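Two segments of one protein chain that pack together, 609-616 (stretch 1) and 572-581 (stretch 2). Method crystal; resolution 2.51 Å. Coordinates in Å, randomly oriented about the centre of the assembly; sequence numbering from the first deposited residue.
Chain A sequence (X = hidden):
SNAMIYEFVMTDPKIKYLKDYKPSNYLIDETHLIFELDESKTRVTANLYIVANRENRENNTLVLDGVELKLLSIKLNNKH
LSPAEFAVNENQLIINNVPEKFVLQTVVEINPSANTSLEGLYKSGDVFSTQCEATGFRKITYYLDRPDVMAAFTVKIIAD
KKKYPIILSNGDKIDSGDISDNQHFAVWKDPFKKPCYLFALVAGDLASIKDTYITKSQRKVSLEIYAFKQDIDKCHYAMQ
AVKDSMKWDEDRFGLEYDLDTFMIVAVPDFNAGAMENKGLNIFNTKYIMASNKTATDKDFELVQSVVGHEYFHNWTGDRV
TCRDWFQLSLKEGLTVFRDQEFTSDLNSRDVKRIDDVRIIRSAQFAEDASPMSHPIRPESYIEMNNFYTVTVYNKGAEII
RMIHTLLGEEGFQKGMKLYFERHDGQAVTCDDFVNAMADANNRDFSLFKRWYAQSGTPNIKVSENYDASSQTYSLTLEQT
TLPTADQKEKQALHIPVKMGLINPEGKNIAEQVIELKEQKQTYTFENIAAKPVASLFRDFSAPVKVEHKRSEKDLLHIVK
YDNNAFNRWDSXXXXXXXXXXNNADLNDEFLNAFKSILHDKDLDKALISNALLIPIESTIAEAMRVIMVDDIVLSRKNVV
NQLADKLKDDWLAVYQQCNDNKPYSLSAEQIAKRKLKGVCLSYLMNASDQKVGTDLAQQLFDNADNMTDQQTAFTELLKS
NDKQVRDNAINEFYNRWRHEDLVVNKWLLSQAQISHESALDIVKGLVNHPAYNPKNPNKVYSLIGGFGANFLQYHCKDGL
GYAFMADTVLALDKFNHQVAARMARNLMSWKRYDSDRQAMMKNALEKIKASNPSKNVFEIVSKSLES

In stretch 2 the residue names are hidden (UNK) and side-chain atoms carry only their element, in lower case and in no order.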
# COMPACT_ATOMS: atom_id res chain seq x y z
N SER A 609 13.42 -18.62 0.42
CA SER A 609 12.02 -19.02 0.60
C SER A 609 11.11 -18.59 -0.56
O SER A 609 10.21 -19.34 -0.93
CB SER A 609 11.47 -18.46 1.91
OG SER A 609 12.41 -18.60 2.96
N ASN A 610 11.34 -17.40 -1.10
CA ASN A 610 10.54 -16.88 -2.22
C ASN A 610 10.86 -17.59 -3.53
O ASN A 610 9.95 -17.92 -4.30
CB ASN A 610 10.73 -15.36 -2.40
CG ASN A 610 9.58 -14.56 -1.83
OD1 ASN A 610 9.00 -13.71 -2.52
ND2 ASN A 610 9.23 -14.82 -0.58
N ALA A 611 12.15 -17.80 -3.78
CA ALA A 611 12.60 -18.46 -5.00
C ALA A 611 12.21 -19.94 -5.05
O ALA A 611 11.93 -20.47 -6.13
CB ALA A 611 14.11 -18.30 -5.15
N LEU A 612 12.19 -20.59 -3.89
CA LEU A 612 11.89 -22.02 -3.83
C LEU A 612 10.39 -22.35 -3.79
O LEU A 612 10.00 -23.49 -4.01
CB LEU A 612 12.60 -22.68 -2.64
CG LEU A 612 14.14 -22.75 -2.66
CD1 LEU A 612 14.62 -23.57 -1.48
CD2 LEU A 612 14.69 -23.35 -3.95
N LEU A 613 9.55 -21.35 -3.50
CA LEU A 613 8.11 -21.57 -3.51
C LEU A 613 7.60 -21.43 -4.95
O LEU A 613 7.76 -20.38 -5.57
CB LEU A 613 7.39 -20.60 -2.57
CG LEU A 613 6.03 -21.04 -2.02
CD1 LEU A 613 6.08 -22.45 -1.44
CD2 LEU A 613 5.56 -20.05 -0.96
N ILE A 614 7.01 -22.51 -5.46
CA ILE A 614 6.50 -22.55 -6.84
C ILE A 614 5.35 -21.55 -7.00
O ILE A 614 4.48 -21.48 -6.12
CB ILE A 614 6.03 -23.99 -7.21
CG1 ILE A 614 7.20 -24.98 -7.18
CG2 ILE A 614 5.38 -24.04 -8.59
CD1 ILE A 614 8.15 -24.88 -8.36
N PRO A 615 5.34 -20.76 -8.10
CA PRO A 615 4.28 -19.77 -8.28
C PRO A 615 2.89 -20.35 -8.08
O PRO A 615 2.58 -21.42 -8.62
CB PRO A 615 4.44 -19.32 -9.74
CG PRO A 615 5.86 -19.62 -10.09
CD PRO A 615 6.32 -20.74 -9.21
N ILE A 616 2.06 -19.67 -7.28
CA ILE A 616 0.68 -20.09 -7.08
C ILE A 616 -0.12 -20.06 -8.39
O ILE A 616 0.26 -19.38 -9.35
CB ILE A 616 -0.04 -19.29 -5.97
CG1 ILE A 616 0.03 -17.78 -6.24
CG2 ILE A 616 0.56 -19.62 -4.61
CD1 ILE A 616 -0.97 -16.98 -5.44
N UNK A 572 14.17 -17.98 -12.19
CA UNK A 572 13.75 -19.28 -11.66
C UNK A 572 12.23 -19.43 -11.72
O UNK A 572 11.72 -20.51 -12.05
c UNK A 572 14.87 -21.90 -10.46
c UNK A 572 14.15 -20.86 -9.61
c UNK A 572 14.25 -19.45 -10.23
c UNK A 572 14.69 -20.86 -8.19
N UNK A 573 11.50 -18.36 -11.41
CA UNK A 573 10.04 -18.37 -11.50
C UNK A 573 9.59 -18.46 -12.96
O UNK A 573 8.53 -19.00 -13.25
o UNK A 573 7.72 -17.40 -8.18
c UNK A 573 8.88 -17.77 -8.40
n UNK A 573 9.42 -18.84 -7.83
c UNK A 573 9.78 -16.97 -9.34
c UNK A 573 9.45 -17.12 -10.82
N UNK A 574 10.40 -17.93 -13.88
CA UNK A 574 10.10 -18.00 -15.31
C UNK A 574 10.26 -19.41 -15.86
O UNK A 574 9.52 -19.82 -16.75
c UNK A 574 11.00 -17.04 -16.08
c UNK A 574 11.06 -15.66 -18.20
o UNK A 574 10.61 -14.61 -17.74
n UNK A 574 11.86 -15.69 -19.26
c UNK A 574 10.72 -16.99 -17.57
N UNK A 575 11.23 -20.14 -15.32
CA UNK A 575 11.48 -21.53 -15.73
C UNK A 575 10.36 -22.43 -15.22
O UNK A 575 9.72 -23.14 -16.01
c UNK A 575 12.96 -23.55 -15.37
c UNK A 575 15.31 -21.39 -15.20
c UNK A 575 13.98 -21.34 -15.93
c UNK A 575 12.84 -22.04 -15.20
N UNK A 576 10.13 -22.41 -13.91
CA UNK A 576 9.09 -23.21 -13.27
C UNK A 576 7.70 -22.99 -13.89
O UNK A 576 6.92 -23.92 -14.02
c UNK A 576 9.04 -22.91 -11.77
N UNK A 577 7.41 -21.75 -14.28
CA UNK A 577 6.15 -21.42 -14.94
C UNK A 577 6.05 -22.06 -16.32
O UNK A 577 5.01 -22.63 -16.66
c UNK A 577 5.98 -19.89 -15.05
o UNK A 577 5.85 -19.34 -13.73
c UNK A 577 4.74 -19.51 -15.86
N UNK A 578 7.12 -21.98 -17.11
CA UNK A 578 7.15 -22.59 -18.44
C UNK A 578 7.12 -24.12 -18.41
O UNK A 578 6.63 -24.75 -19.34
c UNK A 578 8.25 -20.60 -19.58
c UNK A 578 8.35 -22.08 -19.24
o UNK A 578 7.18 -19.99 -19.48
n UNK A 578 9.37 -20.02 -19.99
N UNK A 579 7.65 -24.70 -17.34
CA UNK A 579 7.53 -26.15 -17.10
C UNK A 579 6.07 -26.55 -16.90
O UNK A 579 5.62 -27.57 -17.44
c UNK A 579 10.40 -27.61 -17.03
c UNK A 579 7.97 -27.98 -15.38
c UNK A 579 9.86 -26.50 -16.15
c UNK A 579 8.36 -26.58 -15.85
N UNK A 580 5.33 -25.74 -16.15
CA UNK A 580 3.95 -26.05 -15.79
C UNK A 580 3.05 -26.02 -17.03
O UNK A 580 2.24 -26.93 -17.24
c UNK A 580 1.93 -25.34 -14.43
c UNK A 580 3.40 -25.05 -14.74
c UNK A 580 4.27 -25.05 -13.47
c UNK A 580 3.79 -25.93 -12.34
N UNK A 581 3.20 -24.97 -17.84
CA UNK A 581 2.35 -24.77 -19.03
C UNK A 581 2.57 -25.85 -20.09
O UNK A 581 1.63 -26.22 -20.80
c UNK A 581 2.30 -22.17 -18.75
c UNK A 581 2.59 -23.39 -19.64
c UNK A 581 2.61 -20.89 -19.51
c UNK A 581 0.87 -22.17 -18.25

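Position 572 carries four side-chain carbons, forked at the second. Its CA-to-CB bond points toward stretch 1, and a terminal methyl meets Ala-611; the pattern is that of leucine. Leu-572, with chi1 t and chi2 p, suits this buried site because its branch at the second carbon carries a methyl out to the small alanine: Leu-572 CD2 lies 4.0 Å from Ala-611 CB and 3.5 Å from Ala-611 O.

At position 573 there are three carbons, the third bearing one oxygen and one nitrogen. The first bond leaves sideways, but the end of the chain comes nearer to stretch 1, where the amide reaches the backbone and the ring of Pro-615. A primary amide on a two-carbon stem means glutamine. Gln-573 NE2 donates a hydrogen bond to Leu-613 O, 3.2 Å away and nearly straight at 172°. The same Gln-573 NE2 is 3.4 Å from Ala-611 O, while Gln-573 OE1 lies 3.5 Å from Pro-615 CG. A long, flexible amide fits here because it can bring a donor to the carbonyl of Leu-613, where the other chain leaves its helix.

Position 574 has the same composition, three carbons ending in one oxygen and one nitrogen, but points away and touches nothing on stretch 1; it is again glutamine. Gln-574 is partly exposed, a setting that suits a polar amide.

Position 575 shows four carbons forked at the first, with one arm two carbons long, and none touches stretch 1; this is isoleucine. Ile-575 is out of reach of stretch 1, and its apolar side chain is buried.

The lone CB at position 576 points toward stretch 1 and lies 4.0 Å from Ile-614 CD1 and 4.3 Å from Pro-615 CD; one carbon means alanine. The methyl of Ala-576 packs where Ala-576 CA and Ile-614 CA are 7.0 Å apart.

Position 577 has one carbon carrying an oxygen and a second carbon, and the oxygen sits beside Pro-615: threonine. Thr-577 OG1 lies 3.7 Å from Pro-615 CG. Thr-577 OG1 also donates to Gln-573 O at 2.7 Å, so its hydroxyl is satisfied within its own helix while lying beside the proline ring.

Two carbons, the second bearing oxygen and nitrogen, none near stretch 1, make position 578 asparagine. Asn-578 is exposed, as a polar side chain can readily be.

Position 579 has four carbons forked at the first, with one two-carbon arm, and makes no contact: isoleucine. Ile-579 is buried but out of reach of stretch 1, a setting that suits an apolar side chain.

Position 580 repeats that pattern but points toward stretch 1, its long arm meeting Ile-614, so it too is isoleucine. Ile-580 CD1 comes within 4.5 Å of Ile-614 CG2; buried and apolar, the branched side chain suits this packing.

Position 581 has four carbons forked at the second and no contact, hence leucine. Leu-581 is partly exposed, and this contact sets no demand on it.

The contact works by setting one face of a helix against a chain that leaves its own helix and runs on as loop. Leu-572, Ala-576 and Ile-580, spaced about one helical turn apart, supply apolar packing for Ala-611, Ile-614 and Pro-615, while Gln-573 adds a hydrogen bond to the loop backbone.

Stretch 2 (572-581) LQQIATNIIL
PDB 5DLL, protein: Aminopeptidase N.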